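Local coordinates for protein 3,4-dihydroxy-2-butanone 4-phosphate synthase (Candida albicans, PDB 1TKS) that catalyses the conversion of D-ribulose 5-phosphate to formate and 3,4-dihydroxy-2-butanone 4-phosphate, a step of riboflavin biosynthesis, at residues B[21-26]-B[34-39]; B[56-61]-B[161-166]; B[143-148]-B[193-198]. All blocks are in the same frame, centred on the assembly; numbering follows the deposited sequence.

How the contacts relate
From the N terminus, strand 21-24 runs into a nine-residue loop, 25-33, and comes back as strand 34-38; contact 1 closes that short loop into a hairpin. Contact 2 opens later, at 56-61, and closes only at 161-166, about a hundred residues on. Contact 3 starts inside that span, at 143-148, and closes beyond it at 193-198, so contacts 2 and 3 cross while contact 1 precedes both. Strands 162-166, 34-38, 21-24 and 191-194 form one mixed sheet in that order. Contact 2 brings segment 56-61 to its first edge strand; contact 3 sets the start of helix 145-155 against the first turn of helix 195-203, which follows the last strand. His145 of contact 3 hydrogen-bonds Asp34 and Asp25.

Contact 1: B[21-26]-B[34-39]; sequences LIVMDD and DLIMAA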
# COMPACT_ATOMS: atom_id res chain seq x y z
N LEU B 21 17.62 -1.02 6.90
CA LEU B 21 18.32 0.18 7.29
C LEU B 21 17.24 1.25 7.33
O LEU B 21 16.33 1.25 6.49
CB LEU B 21 19.39 0.58 6.27
CG LEU B 21 20.70 -0.21 6.29
CD1 LEU B 21 21.61 0.30 5.18
CD2 LEU B 21 21.38 -0.07 7.64
N ILE B 22 17.29 2.11 8.34
CA ILE B 22 16.35 3.21 8.44
C ILE B 22 17.09 4.32 7.72
O ILE B 22 18.24 4.62 8.04
CB ILE B 22 16.08 3.61 9.90
CG1 ILE B 22 15.36 2.46 10.61
CG2 ILE B 22 15.24 4.88 9.95
CD1 ILE B 22 15.30 2.61 12.12
N VAL B 23 16.45 4.92 6.72
CA VAL B 23 17.08 5.96 5.93
C VAL B 23 16.36 7.31 6.01
O VAL B 23 15.17 7.39 5.74
CB VAL B 23 17.17 5.51 4.46
CG1 VAL B 23 17.82 6.57 3.61
CG2 VAL B 23 17.96 4.20 4.37
N MET B 24 17.11 8.36 6.38
CA MET B 24 16.58 9.72 6.47
C MET B 24 17.26 10.50 5.35
O MET B 24 18.27 10.05 4.80
CB MET B 24 16.97 10.39 7.79
CG MET B 24 17.06 9.51 8.99
SD MET B 24 15.47 8.71 9.38
CE MET B 24 14.63 9.99 10.19
N ASP B 25 16.72 11.67 4.99
CA ASP B 25 17.33 12.50 3.96
C ASP B 25 18.68 13.03 4.43
O ASP B 25 19.67 12.98 3.70
CB ASP B 25 16.44 13.69 3.61
CG ASP B 25 15.27 13.30 2.74
OD1 ASP B 25 15.42 12.37 1.93
OD2 ASP B 25 14.21 13.95 2.86
N ASP B 26 18.70 13.58 5.64
CA ASP B 26 19.93 14.10 6.22
C ASP B 26 19.84 14.03 7.74
O ASP B 26 19.10 13.20 8.27
CB ASP B 26 20.23 15.53 5.72
CG ASP B 26 19.09 16.51 5.95
OD1 ASP B 26 19.05 17.51 5.20
OD2 ASP B 26 18.26 16.31 6.85
N ASP B 34 12.39 5.99 6.41
CA ASP B 34 11.90 4.88 5.61
C ASP B 34 12.75 3.65 5.85
O ASP B 34 13.96 3.75 6.08
CB ASP B 34 11.96 5.21 4.11
CG ASP B 34 10.88 6.19 3.66
OD1 ASP B 34 9.95 6.47 4.43
OD2 ASP B 34 10.98 6.68 2.52
N LEU B 35 12.11 2.49 5.81
CA LEU B 35 12.84 1.23 5.96
C LEU B 35 13.23 0.80 4.55
O LEU B 35 12.41 0.85 3.64
CB LEU B 35 11.94 0.16 6.59
CG LEU B 35 11.80 0.25 8.11
CD1 LEU B 35 10.75 -0.73 8.58
CD2 LEU B 35 13.15 -0.04 8.76
N ILE B 36 14.48 0.40 4.38
CA ILE B 36 14.98 -0.05 3.08
C ILE B 36 15.87 -1.28 3.23
O ILE B 36 16.68 -1.36 4.15
CB ILE B 36 15.85 1.02 2.37
CG1 ILE B 36 15.12 2.36 2.32
CG2 ILE B 36 16.20 0.55 0.96
CD1 ILE B 36 15.88 3.46 1.59
N MET B 37 15.72 -2.25 2.33
CA MET B 37 16.56 -3.44 2.34
C MET B 37 16.68 -3.99 0.93
O MET B 37 15.95 -3.58 0.03
CB MET B 37 16.03 -4.52 3.30
CG MET B 37 14.78 -5.29 2.85
SD MET B 37 14.54 -6.79 3.83
CE MET B 37 15.74 -7.89 3.11
N ALA B 38 17.62 -4.91 0.74
CA ALA B 38 17.86 -5.52 -0.56
C ALA B 38 16.63 -6.29 -1.04
O ALA B 38 16.09 -7.13 -0.32
CB ALA B 38 19.06 -6.46 -0.47
N ALA B 39 16.19 -6.00 -2.26
CA ALA B 39 15.02 -6.65 -2.82
C ALA B 39 15.18 -8.17 -2.90
O ALA B 39 14.24 -8.92 -2.59
CB ALA B 39 14.71 -6.09 -4.20
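Leu21, Ile22 and Val23 pair with Ile36, Leu35 and Asp34 in an antiparallel beta hairpin, the central two strands of a four-stranded mixed sheet. Four backbone hydrogen bonds join them. At the Leu21-Ile36 pair the amides and carbonyls exchange two bonds, and at Val23-Asp34 there are two more: Val23 N reaches Asp34 O at 2.8 Å, in the carbonyl plane, while the return bond from Asp34 N to Val23 O is longer, 3.2 Å, with Asp34 N tilted 29° from the plane of the Val23 carbonyl.

Packing is tight between Val23 and Ile36, on the face they share with Leu21 and Asp34. There the Ile36 side chain crosses Val23 obliquely, and its CD1 presses on Val23 CG2 at 3.5 Å and on Val23 CB at 3.8 Å. Ile36 CG1 stands anti to the carbonyl carbon (chi1 -52°), and the chain beyond it reaches diagonally to Val23. The other face is looser across the hairpin: at the non-hydrogen-bonded pair, Ile22 and Leu35 lie side by side, pointing the same way, and the one close side-chain approach is Ile22 CG1 to Leu35 CD2, 3.8 Å. Helix 178-188 covers Ile22 on this face through Cys181 and Phe184.

Beyond Val23 the two strands part, and Asp25 and Asp26 in the following loop are partly exposed. Asp34 probably binds the substrate D-ribulose 5-phosphate, and here OD2 of its carboxylate accepts a hydrogen bond from His145 ND1.

Contact 2: B[56-61]-B[161-166]; sequences GYVCVP and AGVICE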
# COMPACT_ATOMS: atom_id res chain seq x y z
N GLY B 56 2.49 0.52 4.29
CA GLY B 56 2.01 -0.61 3.52
C GLY B 56 2.07 -0.40 2.01
O GLY B 56 1.86 -1.34 1.25
N TYR B 57 2.33 0.83 1.58
CA TYR B 57 2.43 1.15 0.15
C TYR B 57 3.87 0.77 -0.20
O TYR B 57 4.72 1.63 -0.41
CB TYR B 57 2.21 2.66 -0.06
CG TYR B 57 1.64 3.04 -1.41
CD1 TYR B 57 0.40 2.57 -1.82
CD2 TYR B 57 2.35 3.88 -2.28
CE1 TYR B 57 -0.14 2.94 -3.05
CE2 TYR B 57 1.81 4.25 -3.52
CZ TYR B 57 0.57 3.77 -3.89
OH TYR B 57 0.02 4.13 -5.10
N VAL B 58 4.12 -0.53 -0.26
CA VAL B 58 5.46 -1.06 -0.51
C VAL B 58 5.95 -0.91 -1.95
O VAL B 58 5.32 -1.41 -2.89
CB VAL B 58 5.55 -2.54 -0.07
CG1 VAL B 58 6.95 -3.08 -0.32
CG2 VAL B 58 5.21 -2.66 1.41
N CYS B 59 7.09 -0.25 -2.09
CA CYS B 59 7.69 0.02 -3.39
C CYS B 59 9.01 -0.72 -3.60
O CYS B 59 9.72 -1.02 -2.64
CB CYS B 59 7.90 1.52 -3.56
SG CYS B 59 6.36 2.49 -3.51
N VAL B 60 9.32 -0.99 -4.86
CA VAL B 60 10.55 -1.69 -5.19
C VAL B 60 11.39 -0.90 -6.18
O VAL B 60 11.19 -0.97 -7.40
CB VAL B 60 10.24 -3.10 -5.77
CG1 VAL B 60 11.53 -3.78 -6.21
CG2 VAL B 60 9.53 -3.95 -4.72
N PRO B 61 12.35 -0.11 -5.67
CA PRO B 61 13.23 0.68 -6.53
C PRO B 61 14.06 -0.24 -7.42
O PRO B 61 14.64 -1.22 -6.95
CB PRO B 61 14.09 1.43 -5.52
CG PRO B 61 13.15 1.68 -4.41
CD PRO B 61 12.45 0.34 -4.26
N ALA B 161 18.47 -3.45 -7.04
CA ALA B 161 17.07 -3.45 -6.67
C ALA B 161 16.91 -3.41 -5.16
O ALA B 161 17.63 -4.09 -4.44
CB ALA B 161 16.40 -4.70 -7.23
N GLY B 162 15.96 -2.61 -4.69
CA GLY B 162 15.71 -2.53 -3.26
C GLY B 162 14.21 -2.52 -3.00
O GLY B 162 13.41 -2.62 -3.93
N VAL B 163 13.83 -2.43 -1.74
CA VAL B 163 12.41 -2.39 -1.38
C VAL B 163 12.31 -1.37 -0.24
O VAL B 163 13.15 -1.36 0.65
CB VAL B 163 11.89 -3.79 -0.96
CG1 VAL B 163 12.73 -4.36 0.18
CG2 VAL B 163 10.42 -3.71 -0.55
N ILE B 164 11.29 -0.52 -0.29
CA ILE B 164 11.15 0.53 0.72
C ILE B 164 9.71 0.83 1.12
O ILE B 164 8.76 0.49 0.42
CB ILE B 164 11.78 1.87 0.21
CG1 ILE B 164 10.92 2.48 -0.90
CG2 ILE B 164 13.18 1.62 -0.33
CD1 ILE B 164 11.39 3.87 -1.35
N CYS B 165 9.56 1.48 2.28
CA CYS B 165 8.24 1.90 2.77
C CYS B 165 8.43 2.80 3.98
O CYS B 165 9.38 2.62 4.74
CB CYS B 165 7.37 0.69 3.11
SG CYS B 165 5.59 1.08 2.97
N GLU B 166 7.51 3.74 4.15
CA GLU B 166 7.55 4.73 5.23
C GLU B 166 7.17 4.22 6.61
O GLU B 166 6.12 3.62 6.79
CB GLU B 166 6.62 5.91 4.90
CG GLU B 166 6.81 6.55 3.54
CD GLU B 166 6.06 5.83 2.43
OE1 GLU B 166 5.99 6.39 1.31
OE2 GLU B 166 5.55 4.72 2.66
O HOH W 1 5.16 4.39 -0.49
O HOH W 2 7.37 3.02 -0.11
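Val58 and Val163 cross obliquely, Val58 CG1 meeting Val163 CG2 at 3.5 Å. Both methyls stand anti to their own backbone N, which brings them together on one face of the strand pair; Leu50 of helix 44-52 packs on both residues. Across the backbone, Pro61 and Ile164 also cross obliquely, more loosely: the ring offers CG to Ile164 CG2 at 4.1 Å. Ile164 CG1 occupies the crowded position between N and carbonyl carbon (chi1 71°) and touches Cys59 CB.

Cys59 and Ile164 form an antiparallel hydrogen-bonded pair, and Gly162 N adds a bond to Pro61 O. Pro61 has no N-H to offer Gly162 O, and its CD sits 3.1 Å from that oxygen instead. Toward Gly56 the two backbones separate, and Cys165 SG fills in beside Gly56 N and Tyr57 O. Water 2 spans Tyr57 O and Ile164 O, while water 1 lies 2.8 Å from both Tyr57 O and Glu166 OE1, linking them; Glu166 OE2 bonds Ser55.

Tyr57 centres an inverse gamma turn leading into a single antiparallel bridge, the junction where strand 59-63, paired with 129-134 in a parallel sheet, meets the edge of the hairpin's mixed sheet.

Contact 3: B[143-148]-B[193-198]; sequences RGHTEA and ININQL
Helix 145-155, with Gly144 at its N-cap, and helix 195-203, with Asn194 at its N-cap, bring their first turns together so that Ala148 and Ile195 have the closest CA atoms, 6.9 Å apart. Two helix N-termini thus meet beside the substrate site: Arg143 to Thr146 probably bind D-ribulose 5-phosphate, and His145 probably a magnesium ion as well.

Ile195 is the wedge between the two segments. With CG1 anti to the carbonyl carbon (chi1 -63°) and CD1 extended beyond it, the chain pushes CD1 in among Arg143 O, the His145 ring and Ala148 CB. The isoleucine crosses the histidine at about a right angle, CD1 lying 3.4 Å from His145 CD2. Asp34 and Asp25 hold that ring at its two nitrogens, so the methyl meets a group whose rotation is already fixed.

Beyond Ile195, Arg143 extends toward Asn196, guanidinium and amide planes 63° apart. Its NH2 comes to 2.7 Å from Asn196 OD1, but the angle is too poor for a hydrogen bond. Within the second helix, the capping bond runs from Gln197 N to Asn194 OD1, 2.7 Å, with the donor 38° above the amide carbonyl plane.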
# COMPACT_ATOMS: atom_id res chain seq x y z
N ARG B 143 18.74 12.86 -5.31
CA ARG B 143 18.81 12.36 -3.94
C ARG B 143 17.50 11.78 -3.40
O ARG B 143 17.12 12.04 -2.26
CB ARG B 143 19.30 13.46 -3.00
CG ARG B 143 20.72 13.91 -3.27
CD ARG B 143 21.30 14.61 -2.06
NE ARG B 143 22.60 15.20 -2.34
CZ ARG B 143 23.42 15.66 -1.40
NH1 ARG B 143 24.59 16.20 -1.73
NH2 ARG B 143 23.08 15.57 -0.12
N GLY B 144 16.83 10.98 -4.22
CA GLY B 144 15.58 10.38 -3.78
C GLY B 144 15.80 9.07 -3.05
O GLY B 144 16.87 8.47 -3.16
N HIS B 145 14.80 8.63 -2.30
CA HIS B 145 14.95 7.37 -1.58
C HIS B 145 14.99 6.21 -2.57
O HIS B 145 15.51 5.14 -2.27
CB HIS B 145 13.82 7.18 -0.57
CG HIS B 145 13.85 8.18 0.55
ND1 HIS B 145 13.12 8.03 1.70
CD2 HIS B 145 14.53 9.34 0.69
CE1 HIS B 145 13.35 9.05 2.51
NE2 HIS B 145 14.20 9.86 1.92
N THR B 146 14.43 6.43 -3.76
CA THR B 146 14.44 5.41 -4.80
C THR B 146 15.88 5.19 -5.22
O THR B 146 16.37 4.06 -5.25
CB THR B 146 13.62 5.85 -6.03
OG1 THR B 146 12.24 5.98 -5.65
CG2 THR B 146 13.73 4.83 -7.15
N GLU B 147 16.57 6.29 -5.52
CA GLU B 147 17.97 6.21 -5.91
C GLU B 147 18.80 5.66 -4.76
O GLU B 147 19.74 4.90 -4.98
CB GLU B 147 18.50 7.60 -6.30
CG GLU B 147 18.06 8.11 -7.67
CD GLU B 147 16.56 8.40 -7.74
OE1 GLU B 147 16.01 8.93 -6.75
OE2 GLU B 147 15.95 8.13 -8.79
N ALA B 148 18.46 6.03 -3.53
CA ALA B 148 19.20 5.54 -2.38
C ALA B 148 19.15 4.02 -2.27
O ALA B 148 20.17 3.37 -2.03
CB ALA B 148 18.67 6.18 -1.11
N ILE B 193 20.89 5.54 8.79
CA ILE B 193 21.82 6.33 7.98
C ILE B 193 21.02 7.45 7.31
O ILE B 193 19.80 7.48 7.41
CB ILE B 193 22.49 5.50 6.85
CG1 ILE B 193 21.41 4.89 5.94
CG2 ILE B 193 23.36 4.40 7.43
CD1 ILE B 193 21.95 4.39 4.61
N ASN B 194 21.71 8.37 6.65
CA ASN B 194 21.01 9.41 5.93
C ASN B 194 21.66 9.57 4.55
O ASN B 194 22.82 9.21 4.36
CB ASN B 194 20.96 10.74 6.72
CG ASN B 194 22.32 11.37 6.95
OD1 ASN B 194 22.89 11.98 6.04
ND2 ASN B 194 22.84 11.25 8.16
N ILE B 195 20.88 10.06 3.59
CA ILE B 195 21.36 10.20 2.22
C ILE B 195 22.54 11.14 2.06
O ILE B 195 23.44 10.88 1.28
CB ILE B 195 20.22 10.64 1.29
CG1 ILE B 195 19.14 9.55 1.26
CG2 ILE B 195 20.75 10.92 -0.12
CD1 ILE B 195 17.89 9.92 0.48
N ASN B 196 22.52 12.25 2.80
CA ASN B 196 23.62 13.19 2.74
C ASN B 196 24.90 12.46 3.10
O ASN B 196 25.95 12.61 2.47
CB ASN B 196 23.39 14.34 3.71
CG ASN B 196 23.06 15.63 3.02
OD1 ASN B 196 22.01 15.76 2.39
ND2 ASN B 196 23.96 16.60 3.12
N GLN B 197 24.80 11.65 4.15
CA GLN B 197 25.92 10.86 4.65
C GLN B 197 26.40 9.89 3.57
O GLN B 197 27.60 9.69 3.39
CB GLN B 197 25.45 10.10 5.89
CG GLN B 197 26.54 9.37 6.64
CD GLN B 197 25.98 8.33 7.60
OE1 GLN B 197 26.71 7.77 8.41
NE2 GLN B 197 24.68 8.07 7.50
N LEU B 198 25.45 9.31 2.84
CA LEU B 198 25.76 8.36 1.78
C LEU B 198 26.39 9.04 0.56
O LEU B 198 27.31 8.50 -0.05
CB LEU B 198 24.50 7.60 1.39
CG LEU B 198 24.66 6.42 0.43
CD1 LEU B 198 25.69 5.44 0.99
CD2 LEU B 198 23.32 5.73 0.23